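Local coordinates for LP1413 - SCCmec type IV-encoded DNA binding protein (Staphylococcus aureus, PDB 6BTC) that probably binds DNA, most likely single-stranded, and is encoded by a mobile staphylococcal cassette chromosome element, at residues A[25-30]-A[76-81]; A[17-22]-A[63-68]; A[5-10]-A[43-48]; A[13-18]-A[31-36]. All coordinates share one frame; numbering follows the deposited sequence.

Contact 1. Residues A[25-30]-A[76-81]; sequences GSTFTY and LYQKIG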
loop_
_atom_site.group_PDB
_atom_site.type_symbol
_atom_site.label_atom_id
_atom_site.label_comp_id
_atom_site.label_asym_id
_atom_site.label_seq_id
_atom_site.Cartn_x
_atom_site.Cartn_y
_atom_site.Cartn_z
ATOM N N GLY A 25 -8.914 -6.866 10.167
ATOM C CA GLY A 25 -8.209 -6.728 11.413
ATOM C C GLY A 25 -6.699 -6.721 11.319
ATOM O O GLY A 25 -6.044 -6.197 12.225
ATOM N N SER A 26 -6.113 -7.288 10.274
ATOM C CA SER A 26 -4.656 -7.354 10.215
ATOM C C SER A 26 -4.047 -5.963 10.068
ATOM O O SER A 26 -4.603 -5.082 9.407
ATOM C CB SER A 26 -4.201 -8.231 9.048
ATOM O OG SER A 26 -4.686 -7.741 7.827
ATOM N N THR A 27 -2.895 -5.770 10.705
ATOM C CA THR A 27 -2.102 -4.560 10.546
ATOM C C THR A 27 -0.931 -4.809 9.603
ATOM O O THR A 27 -0.438 -5.929 9.483
ATOM C CB THR A 27 -1.575 -4.052 11.892
ATOM O OG1 THR A 27 -0.581 -4.945 12.412
ATOM C CG2 THR A 27 -2.702 -3.909 12.893
ATOM N N PHE A 28 -0.494 -3.752 8.920
ATOM C CA PHE A 28 0.593 -3.875 7.958
ATOM C C PHE A 28 1.176 -2.499 7.654
ATOM O O PHE A 28 0.525 -1.464 7.848
ATOM C CB PHE A 28 0.119 -4.542 6.670
ATOM C CG PHE A 28 -0.928 -3.753 5.930
ATOM C CD1 PHE A 28 -2.265 -3.886 6.254
ATOM C CD2 PHE A 28 -0.572 -2.875 4.919
ATOM C CE1 PHE A 28 -3.238 -3.168 5.587
ATOM C CE2 PHE A 28 -1.536 -2.146 4.249
ATOM C CZ PHE A 28 -2.871 -2.291 4.581
ATOM N N THR A 29 2.420 -2.512 7.183
ATOM C CA THR A 29 3.106 -1.345 6.639
ATOM C C THR A 29 3.364 -1.528 5.149
ATOM O O THR A 29 3.259 -2.628 4.591
ATOM C CB THR A 29 4.448 -1.102 7.326
ATOM O OG1 THR A 29 5.378 -2.115 6.913
ATOM C CG2 THR A 29 4.306 -1.114 8.828
ATOM N N TYR A 30 3.725 -0.419 4.505
ATOM C CA TYR A 30 4.079 -0.474 3.092
ATOM C C TYR A 30 5.260 -1.412 2.856
ATOM O O TYR A 30 5.256 -2.200 1.901
ATOM C CB TYR A 30 4.409 0.927 2.578
ATOM C CG TYR A 30 5.055 0.910 1.218
ATOM C CD1 TYR A 30 4.312 0.605 0.091
ATOM C CD2 TYR A 30 6.411 1.174 1.063
ATOM C CE1 TYR A 30 4.885 0.578 -1.156
ATOM C CE2 TYR A 30 7.002 1.150 -0.186
ATOM C CZ TYR A 30 6.234 0.850 -1.289
ATOM O OH TYR A 30 6.800 0.817 -2.532
ATOM N N LEU A 76 1.523 2.560 10.379
ATOM C CA LEU A 76 0.879 1.261 10.544
ATOM C C LEU A 76 -0.580 1.363 10.104
ATOM O O LEU A 76 -1.348 2.154 10.662
ATOM C CB LEU A 76 0.967 0.790 11.992
ATOM C CG LEU A 76 0.508 -0.652 12.246
ATOM C CD1 LEU A 76 1.342 -1.668 11.449
ATOM C CD2 LEU A 76 0.590 -0.969 13.720
ATOM N N TYR A 77 -0.950 0.571 9.110
ATOM C CA TYR A 77 -2.318 0.504 8.628
ATOM C C TYR A 77 -3.027 -0.731 9.180
ATOM O O TYR A 77 -2.403 -1.671 9.681
ATOM C CB TYR A 77 -2.356 0.473 7.100
ATOM C CG TYR A 77 -1.632 1.630 6.445
ATOM C CD1 TYR A 77 -2.229 2.879 6.333
ATOM C CD2 TYR A 77 -0.354 1.466 5.926
ATOM C CE1 TYR A 77 -1.573 3.930 5.731
ATOM C CE2 TYR A 77 0.312 2.515 5.323
ATOM C CZ TYR A 77 -0.301 3.742 5.229
ATOM O OH TYR A 77 0.360 4.787 4.630
ATOM N N GLN A 78 -4.354 -0.708 9.085
ATOM C CA GLN A 78 -5.179 -1.847 9.445
ATOM C C GLN A 78 -6.276 -2.000 8.412
ATOM O O GLN A 78 -6.944 -1.020 8.065
ATOM C CB GLN A 78 -5.796 -1.681 10.837
ATOM C CG GLN A 78 -6.705 -2.838 11.226
ATOM C CD GLN A 78 -7.201 -2.728 12.649
ATOM O OE1 GLN A 78 -7.641 -1.668 13.095
ATOM N NE2 GLN A 78 -7.117 -3.823 13.377
ATOM N N LYS A 79 -6.410 -3.212 7.882
ATOM C CA LYS A 79 -7.567 -3.581 7.084
ATOM C C LYS A 79 -8.792 -3.696 7.993
ATOM O O LYS A 79 -8.752 -4.376 9.023
ATOM C CB LYS A 79 -7.295 -4.898 6.374
ATOM C CG LYS A 79 -8.432 -5.457 5.550
ATOM C CD LYS A 79 -8.488 -4.835 4.178
ATOM C CE LYS A 79 -9.693 -5.323 3.425
ATOM N NZ LYS A 79 -9.623 -6.778 3.159
ATOM N N ILE A 80 -9.877 -3.020 7.625
ATOM C CA ILE A 80 -11.079 -2.995 8.442
ATOM C C ILE A 80 -12.221 -3.584 7.637
ATOM O O ILE A 80 -12.114 -3.831 6.437
ATOM C CB ILE A 80 -11.436 -1.582 8.943
ATOM C CG1 ILE A 80 -11.802 -0.665 7.773
ATOM C CG2 ILE A 80 -10.266 -0.995 9.722
ATOM C CD1 ILE A 80 -12.356 0.682 8.209
ATOM N N GLY A 81 -13.335 -3.780 8.315
ATOM C CA GLY A 81 -14.423 -4.515 7.731
ATOM C C GLY A 81 -15.203 -3.698 6.726
ATOM O O GLY A 81 -15.399 -2.489 6.866
#
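The touching parts of the two backbones, 25-29 and 76-79, run antiparallel, 139° apart end to end, with F28 facing Y77 as a hydrogen-bonded pair and T27 facing Q78 as a non-hydrogen-bonded one. This joins the short edge strand 27-28 to the hairpin strand 74-79, as in a winged-helix domain. F28 N donates to Y77 O at 2.9 Å and Y77 N to F28 O at 2.8 Å. Beyond that pair, K79 N reaches S26 O at 3.0 Å, and G25 N donates to K79 O at 2.7 Å. F28 and Y77 lie on the same face of the sheet; there Y77 touches A54 and I57 of helix 43-59, and F28 touches Q22. With CG of F28 held between its N and carbonyl carbon (chi1 63°), one face of the ring lies over Y77 CB, 4.0 Å from the ring centroid in a CH-pi contact. On the other face of the sheet, L76 CD1 reaches T27 CB at 3.8 Å. K79 turns its amino group away, to the carbonyls of F20 and Q22. The extended side chain of Q78 reaches across to G25, its NE2 donating to G25 O at 2.8 Å, in its amide plane, with an N-H...O angle of 179°.

Contact 2. Residues A[17-22]-A[63-68]; sequences AKSFQQ and LPFKIV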
loop_
_atom_site.group_PDB
_atom_site.type_symbol
_atom_site.label_atom_id
_atom_site.label_comp_id
_atom_site.label_asym_id
_atom_site.label_seq_id
_atom_site.Cartn_x
_atom_site.Cartn_y
_atom_site.Cartn_z
ATOM N N ALA A 17 -3.371 -4.336 -4.777
ATOM C CA ALA A 17 -4.032 -5.631 -4.686
ATOM C C ALA A 17 -3.670 -6.335 -3.384
ATOM O O ALA A 17 -4.543 -6.836 -2.670
ATOM C CB ALA A 17 -3.647 -6.483 -5.893
ATOM N N LYS A 18 -2.381 -6.342 -3.042
ATOM C CA LYS A 18 -1.943 -7.004 -1.821
ATOM C C LYS A 18 -2.560 -6.360 -0.576
ATOM O O LYS A 18 -2.846 -7.058 0.401
ATOM C CB LYS A 18 -0.415 -6.984 -1.748
ATOM C CG LYS A 18 0.201 -7.957 -0.754
ATOM C CD LYS A 18 0.066 -9.423 -1.192
ATOM C CE LYS A 18 0.644 -10.373 -0.122
ATOM N NZ LYS A 18 0.465 -11.829 -0.439
ATOM N N SER A 19 -2.775 -5.043 -0.581
ATOM C CA SER A 19 -3.412 -4.416 0.575
ATOM C C SER A 19 -4.859 -4.883 0.722
ATOM O O SER A 19 -5.308 -5.191 1.829
ATOM C CB SER A 19 -3.349 -2.895 0.456
ATOM O OG SER A 19 -4.225 -2.466 -0.578
ATOM N N PHE A 20 -5.596 -4.978 -0.384
ATOM C CA PHE A 20 -6.982 -5.430 -0.298
ATOM C C PHE A 20 -7.081 -6.881 0.150
ATOM O O PHE A 20 -8.081 -7.265 0.766
ATOM C CB PHE A 20 -7.688 -5.274 -1.643
ATOM C CG PHE A 20 -8.224 -3.889 -1.909
ATOM C CD1 PHE A 20 -9.457 -3.495 -1.411
ATOM C CD2 PHE A 20 -7.509 -2.993 -2.689
ATOM C CE1 PHE A 20 -9.963 -2.225 -1.675
ATOM C CE2 PHE A 20 -8.008 -1.723 -2.954
ATOM C CZ PHE A 20 -9.237 -1.342 -2.450
ATOM N N GLN A 21 -6.072 -7.700 -0.152
ATOM C CA GLN A 21 -6.073 -9.105 0.236
ATOM C C GLN A 21 -5.779 -9.311 1.710
ATOM O O GLN A 21 -5.990 -10.411 2.221
ATOM C CB GLN A 21 -5.043 -9.887 -0.581
ATOM C CG GLN A 21 -5.433 -10.081 -2.010
ATOM C CD GLN A 21 -4.405 -10.882 -2.797
ATOM O OE1 GLN A 21 -3.615 -11.643 -2.230
ATOM N NE2 GLN A 21 -4.409 -10.706 -4.111
ATOM N N GLN A 22 -5.280 -8.304 2.393
ATOM C CA GLN A 22 -5.093 -8.413 3.827
ATOM C C GLN A 22 -6.395 -8.859 4.486
ATOM O O GLN A 22 -7.474 -8.376 4.114
ATOM C CB GLN A 22 -4.645 -7.072 4.406
ATOM C CG GLN A 22 -3.245 -6.696 3.995
ATOM C CD GLN A 22 -2.208 -7.659 4.549
ATOM O OE1 GLN A 22 -2.102 -7.852 5.772
ATOM N NE2 GLN A 22 -1.451 -8.281 3.653
ATOM N N LEU A 63 -12.220 3.405 1.246
ATOM C CA LEU A 63 -11.305 2.272 1.246
ATOM C C LEU A 63 -11.359 1.549 2.589
ATOM O O LEU A 63 -11.524 2.180 3.632
ATOM C CB LEU A 63 -9.870 2.724 0.984
ATOM C CG LEU A 63 -9.552 3.313 -0.392
ATOM C CD1 LEU A 63 -8.068 3.627 -0.462
ATOM C CD2 LEU A 63 -9.951 2.370 -1.500
ATOM N N PRO A 64 -11.197 0.234 2.594
ATOM C CA PRO A 64 -11.307 -0.533 3.842
ATOM C C PRO A 64 -10.001 -0.558 4.629
ATOM O O PRO A 64 -9.482 -1.624 4.973
ATOM C CB PRO A 64 -11.694 -1.922 3.333
ATOM C CG PRO A 64 -10.974 -2.038 2.040
ATOM C CD PRO A 64 -10.985 -0.652 1.433
ATOM N N PHE A 65 -9.477 0.627 4.930
ATOM C CA PHE A 65 -8.219 0.765 5.647
ATOM C C PHE A 65 -8.306 1.966 6.568
ATOM O O PHE A 65 -9.034 2.915 6.298
ATOM C CB PHE A 65 -7.012 0.971 4.710
ATOM C CG PHE A 65 -6.904 -0.042 3.605
ATOM C CD1 PHE A 65 -6.390 -1.295 3.844
ATOM C CD2 PHE A 65 -7.273 0.284 2.319
ATOM C CE1 PHE A 65 -6.266 -2.231 2.811
ATOM C CE2 PHE A 65 -7.153 -0.638 1.285
ATOM C CZ PHE A 65 -6.646 -1.902 1.540
ATOM N N LYS A 66 -7.537 1.931 7.646
ATOM C CA LYS A 66 -7.323 3.116 8.450
ATOM C C LYS A 66 -5.927 3.055 9.048
ATOM O O LYS A 66 -5.287 2.000 9.087
ATOM C CB LYS A 66 -8.382 3.248 9.547
ATOM C CG LYS A 66 -8.268 2.237 10.658
ATOM C CD LYS A 66 -9.486 2.298 11.576
ATOM C CE LYS A 66 -9.411 1.262 12.699
ATOM N NZ LYS A 66 -10.662 1.252 13.532
ATOM N N ILE A 67 -5.467 4.206 9.516
ATOM C CA ILE A 67 -4.174 4.332 10.172
ATOM C C ILE A 67 -4.378 4.119 11.661
ATOM O O ILE A 67 -5.296 4.699 12.256
ATOM C CB ILE A 67 -3.557 5.715 9.893
ATOM C CG1 ILE A 67 -3.371 5.920 8.391
ATOM C CG2 ILE A 67 -2.234 5.875 10.623
ATOM C CD1 ILE A 67 -2.918 7.321 8.017
ATOM N N VAL A 68 -3.524 3.299 12.276
ATOM C CA VAL A 68 -3.690 2.928 13.678
ATOM C C VAL A 68 -2.500 3.305 14.539
ATOM O O VAL A 68 -2.606 3.240 15.773
ATOM C CB VAL A 68 -3.993 1.419 13.838
ATOM C CG1 VAL A 68 -5.347 1.100 13.260
ATOM C CG2 VAL A 68 -2.934 0.568 13.176
#
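In the winged-helix arrangement, F20 near the C-terminal end of helix 6-21 meets F65 at the start of hairpin strand 65-71, and the two rings form a T-shaped (edge-to-face) pair. Their centroids are 5.4 Å apart and their planes lie at 68°, with the F65 edge directed at the face of F20. F65 CE2 stands over the centre of that face. F20 CG lies anti to its carbonyl carbon (chi1 -83°), and from there the far end of the ring reaches the loop before the strand: CE1 touches P64 CD at 3.6 Å, and CZ meets L63 CD2 at 3.9 Å. Both neighbours cross F20 at about a right angle, and P64 is the centre of an inverse gamma turn. The F65 ring also presses its edge on the helix backbone. F65 CE1 comes to 3.3 Å from S19 O in the plane of the ring, and F65 CZ lies 3.3 Å from S19 OG, a hydroxyl hydrogen-bonded to I16 O. No hydrogen bond crosses the contact. W56 of helix 43-59 touches S19 and L63; this partly buried junction, F20 exposed and F65 buried, is where the first helix of a winged-helix domain meets the wing hairpin.

Contact 3. Residues A[5-10]-A[43-48]; sequences SKQQEK and TNDQRE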
loop_
_atom_site.group_PDB
_atom_site.type_symbol
_atom_site.label_atom_id
_atom_site.label_comp_id
_atom_site.label_asym_id
_atom_site.label_seq_id
_atom_site.Cartn_x
_atom_site.Cartn_y
_atom_site.Cartn_z
ATOM N N SER A 5 6.173 5.633 -15.605
ATOM C CA SER A 5 7.175 4.590 -15.412
ATOM C C SER A 5 6.479 3.233 -15.363
ATOM O O SER A 5 5.733 2.948 -14.424
ATOM C CB SER A 5 7.953 4.852 -14.126
ATOM O OG SER A 5 8.781 3.752 -13.784
ATOM N N LYS A 6 6.730 2.391 -16.371
ATOM C CA LYS A 6 6.134 1.054 -16.394
ATOM C C LYS A 6 6.490 0.265 -15.139
ATOM O O LYS A 6 5.670 -0.505 -14.628
ATOM C CB LYS A 6 6.594 0.288 -17.638
ATOM C CG LYS A 6 6.022 0.781 -18.967
ATOM C CD LYS A 6 4.553 0.418 -19.133
ATOM C CE LYS A 6 4.203 0.187 -20.597
ATOM N NZ LYS A 6 2.750 -0.075 -20.795
ATOM N N GLN A 7 7.710 0.448 -14.631
ATOM C CA GLN A 7 8.169 -0.316 -13.478
ATOM C C GLN A 7 7.387 0.048 -12.218
ATOM O O GLN A 7 7.050 -0.830 -11.412
ATOM C CB GLN A 7 9.663 -0.070 -13.255
ATOM C CG GLN A 7 10.539 -0.267 -14.493
ATOM C CD GLN A 7 11.847 0.506 -14.405
ATOM O OE1 GLN A 7 11.850 1.732 -14.254
ATOM N NE2 GLN A 7 12.965 -0.209 -14.497
ATOM N N GLN A 8 7.107 1.338 -12.016
ATOM C CA GLN A 8 6.384 1.754 -10.818
ATOM C C GLN A 8 4.908 1.401 -10.917
ATOM O O GLN A 8 4.295 1.011 -9.920
ATOM C CB GLN A 8 6.573 3.249 -10.587
ATOM C CG GLN A 8 7.987 3.616 -10.191
ATOM C CD GLN A 8 8.242 5.105 -10.273
ATOM O OE1 GLN A 8 7.369 5.875 -10.680
ATOM N NE2 GLN A 8 9.445 5.523 -9.887
ATOM N N GLU A 9 4.325 1.504 -12.112
ATOM C CA GLU A 9 2.948 1.064 -12.291
ATOM C C GLU A 9 2.778 -0.383 -11.860
ATOM O O GLU A 9 1.760 -0.742 -11.259
ATOM C CB GLU A 9 2.515 1.225 -13.749
ATOM C CG GLU A 9 2.516 2.659 -14.266
ATOM C CD GLU A 9 1.399 3.514 -13.680
ATOM O OE1 GLU A 9 0.359 2.951 -13.258
ATOM O OE2 GLU A 9 1.570 4.758 -13.649
ATOM N N LYS A 10 3.760 -1.236 -12.171
ATOM C CA LYS A 10 3.633 -2.657 -11.862
ATOM C C LYS A 10 3.713 -2.894 -10.362
ATOM O O LYS A 10 2.898 -3.627 -9.798
ATOM C CB LYS A 10 4.714 -3.464 -12.590
ATOM C CG LYS A 10 4.449 -3.670 -14.079
ATOM C CD LYS A 10 5.531 -4.531 -14.731
ATOM C CE LYS A 10 5.344 -4.639 -16.241
ATOM N NZ LYS A 10 6.437 -5.415 -16.894
ATOM N N THR A 43 15.702 1.406 -5.334
ATOM C CA THR A 43 15.242 2.161 -4.179
ATOM C C THR A 43 14.397 3.350 -4.615
ATOM O O THR A 43 13.413 3.703 -3.957
ATOM C CB THR A 43 16.441 2.620 -3.361
ATOM O OG1 THR A 43 17.198 1.474 -2.953
ATOM C CG2 THR A 43 15.988 3.398 -2.136
ATOM N N ASN A 44 14.757 3.971 -5.734
ATOM C CA ASN A 44 14.007 5.127 -6.202
ATOM C C ASN A 44 12.575 4.739 -6.543
ATOM O O ASN A 44 11.628 5.451 -6.188
ATOM C CB ASN A 44 14.700 5.745 -7.416
ATOM C CG ASN A 44 14.420 7.222 -7.550
ATOM O OD1 ASN A 44 13.462 7.627 -8.214
ATOM N ND2 ASN A 44 15.252 8.039 -6.909
ATOM N N ASP A 45 12.400 3.617 -7.246
ATOM C CA ASP A 45 11.061 3.168 -7.606
ATOM C C ASP A 45 10.281 2.689 -6.385
ATOM O O ASP A 45 9.050 2.775 -6.369
ATOM C CB ASP A 45 11.153 2.065 -8.659
ATOM C CG ASP A 45 11.488 2.603 -10.044
ATOM O OD1 ASP A 45 11.429 3.834 -10.241
ATOM O OD2 ASP A 45 11.806 1.793 -10.937
ATOM N N GLN A 46 10.974 2.202 -5.355
ATOM C CA GLN A 46 10.294 1.768 -4.141
ATOM C C GLN A 46 9.693 2.961 -3.412
ATOM O O GLN A 46 8.530 2.924 -2.991
ATOM C CB GLN A 46 11.260 1.007 -3.224
ATOM C CG GLN A 46 11.648 -0.371 -3.736
ATOM C CD GLN A 46 12.543 -1.138 -2.778
ATOM O OE1 GLN A 46 13.178 -0.560 -1.899
ATOM N NE2 GLN A 46 12.593 -2.454 -2.948
ATOM N N ARG A 47 10.467 4.041 -3.278
ATOM C CA ARG A 47 10.010 5.194 -2.512
ATOM C C ARG A 47 8.924 5.966 -3.252
ATOM O O ARG A 47 7.972 6.451 -2.631
ATOM C CB ARG A 47 11.196 6.090 -2.183
ATOM C CG ARG A 47 12.135 5.454 -1.172
ATOM C CD ARG A 47 13.454 6.197 -1.054
ATOM N NE ARG A 47 14.286 5.635 0.007
ATOM C CZ ARG A 47 15.586 5.869 0.148
ATOM N NH1 ARG A 47 16.224 6.656 -0.709
ATOM N NH2 ARG A 47 16.253 5.307 1.149
ATOM N N GLU A 48 9.031 6.087 -4.574
ATOM C CA GLU A 48 7.960 6.736 -5.325
ATOM C C GLU A 48 6.634 6.006 -5.122
ATOM O O GLU A 48 5.594 6.634 -4.895
ATOM C CB GLU A 48 8.315 6.805 -6.814
ATOM C CG GLU A 48 7.197 7.364 -7.710
ATOM C CD GLU A 48 6.734 8.761 -7.296
ATOM O OE1 GLU A 48 7.483 9.441 -6.561
ATOM O OE2 GLU A 48 5.622 9.175 -7.704
#
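N44 is the first residue of 43-48 to approach Q8, though loosely: its carbonyl O lies 4.3 Å from Q8 NE2. D45 comes next and carries the contact, its CA 5.8 Å from the CA of Q8, the closest CA-CA pair of the segments. Q8 is extended beyond CG, and its NE2 donates to D45 OD1 at 2.6 Å. The bond is bent, with an N-H...O angle of 138°; the donor stands above the carboxylate plane, and the amide and carboxylate planes are nearly perpendicular (86°). D45 lies in the first turn of its helix, where its backbone N is held by S42 OG, and that helix end would probably favour its negative charge. One turn further on, E48 meets Q8 through its methylenes: CG is 3.3 Å from Q8 OE1, and CB is 3.5 Å from Q8 NE2. The Q8 side chain crosses both D45 and E48 at about a right angle. Its own backbone N is bound weakly by S5 OG, the N-cap of helix 6-21. The axes of segments 6-10 and 43-48 approach to 9.6 Å and cross at -50°, a polar surface crossing between the first and third helices of a winged-helix bundle.

Contact 4. Residues A[13-18]-A[31-36]; sequences NFIIAK and GELRKK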
loop_
_atom_site.group_PDB
_atom_site.type_symbol
_atom_site.label_atom_id
_atom_site.label_comp_id
_atom_site.label_asym_id
_atom_site.label_seq_id
_atom_site.Cartn_x
_atom_site.Cartn_y
_atom_site.Cartn_z
ATOM N N ASN A 13 0.412 -1.416 -8.772
ATOM C CA ASN A 13 -0.719 -2.321 -8.961
ATOM C C ASN A 13 -0.646 -3.499 -7.995
ATOM O O ASN A 13 -1.675 -3.972 -7.500
ATOM C CB ASN A 13 -0.772 -2.832 -10.400
ATOM C CG ASN A 13 -0.948 -1.718 -11.427
ATOM O OD1 ASN A 13 -1.527 -0.671 -11.147
ATOM N ND2 ASN A 13 -0.448 -1.958 -12.638
ATOM N N PHE A 14 0.567 -3.983 -7.711
ATOM C CA PHE A 14 0.720 -5.117 -6.805
ATOM C C PHE A 14 0.431 -4.706 -5.371
ATOM O O PHE A 14 -0.268 -5.417 -4.641
ATOM C CB PHE A 14 2.138 -5.701 -6.896
ATOM C CG PHE A 14 2.474 -6.638 -5.759
ATOM C CD1 PHE A 14 1.976 -7.931 -5.737
ATOM C CD2 PHE A 14 3.263 -6.220 -4.710
ATOM C CE1 PHE A 14 2.270 -8.787 -4.682
ATOM C CE2 PHE A 14 3.560 -7.075 -3.650
ATOM C CZ PHE A 14 3.061 -8.360 -3.646
ATOM N N ILE A 15 1.010 -3.589 -4.934
ATOM C CA ILE A 15 0.820 -3.135 -3.564
ATOM C C ILE A 15 -0.662 -2.941 -3.278
ATOM O O ILE A 15 -1.164 -3.343 -2.224
ATOM C CB ILE A 15 1.620 -1.845 -3.324
ATOM C CG1 ILE A 15 3.121 -2.111 -3.439
ATOM C CG2 ILE A 15 1.278 -1.228 -1.963
ATOM C CD1 ILE A 15 3.729 -2.884 -2.287
ATOM N N ILE A 16 -1.383 -2.335 -4.221
ATOM C CA ILE A 16 -2.810 -2.088 -4.050
ATOM C C ILE A 16 -3.543 -3.405 -3.840
ATOM O O ILE A 16 -4.279 -3.581 -2.864
ATOM C CB ILE A 16 -3.372 -1.327 -5.268
ATOM C CG1 ILE A 16 -2.769 0.078 -5.367
ATOM C CG2 ILE A 16 -4.893 -1.261 -5.223
ATOM C CD1 ILE A 16 -3.022 0.968 -4.156
ATOM N N ALA A 17 -3.371 -4.336 -4.777
ATOM C CA ALA A 17 -4.032 -5.631 -4.686
ATOM C C ALA A 17 -3.670 -6.335 -3.384
ATOM O O ALA A 17 -4.543 -6.836 -2.670
ATOM C CB ALA A 17 -3.647 -6.483 -5.893
ATOM N N LYS A 18 -2.381 -6.342 -3.042
ATOM C CA LYS A 18 -1.943 -7.004 -1.821
ATOM C C LYS A 18 -2.560 -6.360 -0.576
ATOM O O LYS A 18 -2.846 -7.058 0.401
ATOM C CB LYS A 18 -0.415 -6.984 -1.748
ATOM C CG LYS A 18 0.201 -7.957 -0.754
ATOM C CD LYS A 18 0.066 -9.423 -1.192
ATOM C CE LYS A 18 0.644 -10.373 -0.122
ATOM N NZ LYS A 18 0.465 -11.829 -0.439
ATOM N N GLY A 31 6.289 -1.330 3.705
ATOM C CA GLY A 31 7.473 -2.144 3.514
ATOM C C GLY A 31 7.209 -3.629 3.660
ATOM O O GLY A 31 7.853 -4.444 2.999
ATOM N N GLU A 32 6.264 -4.007 4.524
ATOM C CA GLU A 32 5.912 -5.417 4.640
ATOM C C GLU A 32 5.293 -5.930 3.350
ATOM O O GLU A 32 5.597 -7.044 2.908
ATOM C CB GLU A 32 4.972 -5.625 5.821
ATOM C CG GLU A 32 5.682 -5.465 7.154
ATOM C CD GLU A 32 4.734 -5.425 8.330
ATOM O OE1 GLU A 32 3.499 -5.423 8.110
ATOM O OE2 GLU A 32 5.234 -5.397 9.473
ATOM N N LEU A 33 4.443 -5.123 2.713
ATOM C CA LEU A 33 3.856 -5.538 1.446
ATOM C C LEU A 33 4.884 -5.497 0.332
ATOM O O LEU A 33 4.875 -6.347 -0.564
ATOM C CB LEU A 33 2.672 -4.643 1.091
ATOM C CG LEU A 33 1.540 -4.511 2.107
ATOM C CD1 LEU A 33 0.460 -3.614 1.544
ATOM C CD2 LEU A 33 0.978 -5.869 2.452
ATOM N N ARG A 34 5.773 -4.504 0.368
ATOM C CA ARG A 34 6.761 -4.333 -0.691
ATOM C C ARG A 34 7.715 -5.523 -0.756
ATOM O O ARG A 34 8.077 -5.983 -1.845
ATOM C CB ARG A 34 7.539 -3.040 -0.450
ATOM C CG ARG A 34 8.462 -2.633 -1.576
ATOM C CD ARG A 34 9.552 -1.704 -1.060
ATOM N NE ARG A 34 10.614 -2.437 -0.368
ATOM C CZ ARG A 34 10.928 -2.316 0.921
ATOM N NH1 ARG A 34 10.276 -1.474 1.719
ATOM N NH2 ARG A 34 11.921 -3.043 1.415
ATOM N N LYS A 35 8.130 -6.032 0.405
ATOM C CA LYS A 35 9.090 -7.122 0.470
ATOM C C LYS A 35 8.542 -8.424 -0.085
ATOM O O LYS A 35 9.319 -9.353 -0.314
ATOM C CB LYS A 35 9.548 -7.318 1.912
ATOM C CG LYS A 35 10.384 -6.155 2.427
ATOM C CD LYS A 35 10.879 -6.389 3.842
ATOM C CE LYS A 35 11.583 -5.156 4.381
ATOM N NZ LYS A 35 12.327 -5.449 5.639
ATOM N N LYS A 36 7.241 -8.511 -0.321
ATOM C CA LYS A 36 6.649 -9.681 -0.951
ATOM C C LYS A 36 6.618 -9.577 -2.467
ATOM O O LYS A 36 6.190 -10.528 -3.134
ATOM C CB LYS A 36 5.236 -9.893 -0.397
ATOM C CG LYS A 36 5.247 -10.033 1.116
ATOM C CD LYS A 36 3.897 -10.407 1.686
ATOM C CE LYS A 36 3.997 -10.609 3.195
ATOM N NZ LYS A 36 2.760 -11.216 3.745
#
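K18 and K36 meet through their aliphatic chains, and K18 can be followed outward from helix 6-21. Its CB rests over the rim of the F14 ring, one turn earlier in the same helix. CG, anti to the backbone N (chi1 -164°), packs on L33 CD2 at 3.9 Å. The chain then bends at chi2 (70°), and CE touches K36 CD at 3.7 Å, the two side chains crossing at about a right angle. At the tip, NZ is 4.8 Å from K36 NZ, close enough that the like charges would probably repel somewhat while their methylenes pack. Alongside, F14 presents a ring edge to the backbone of L33 in the C-terminal part of helix 30-34. F14 CE2 lies 3.4 Å from L33 O, in the ring plane, and L33 O also accepts the backbone N-H of K36. I15 covers the deeper side: its CD1 meets R34 CA at 3.7 Å and L33 CB at 4.0 Å. No hydrogen bond joins the two segments; the contact is van der Waals, side chain on side chain and side chain on backbone. I15 continues onto F53 of helix 43-59, and R34 touches Q46 of that helix, while E32 makes a salt bridge to K71 of strand 65-71. Helix 30-34, the short second helix of the winged-helix fold, thus lies against the first helix with links to the third helix and to the hairpin.

How the contacts relate
Three contacts use helix 6-21: contact 3 near its start, contact 4 in its middle and contact 2 at its end. Contacts 2 and 4 share A17 and K18 and are partly buried and largely apolar, contact 4 using the methylenes of two lysines, with no hydrogen bond across either. Contact 3 lies at the surface with no buried residue, and its chemistry is polar. Contact 1, also partly buried, depends instead on backbone hydrogen bonding within the sheet, and it adjoins contact 2 because strands 74-79 and 65-71 are neighbours. Its centre lies about 22 Å from that of contact 3, on opposite sides of the chain's centre, whereas F28 CD2 packs on L33 CD1 at 3.6 Å, linking contacts 1 and 4.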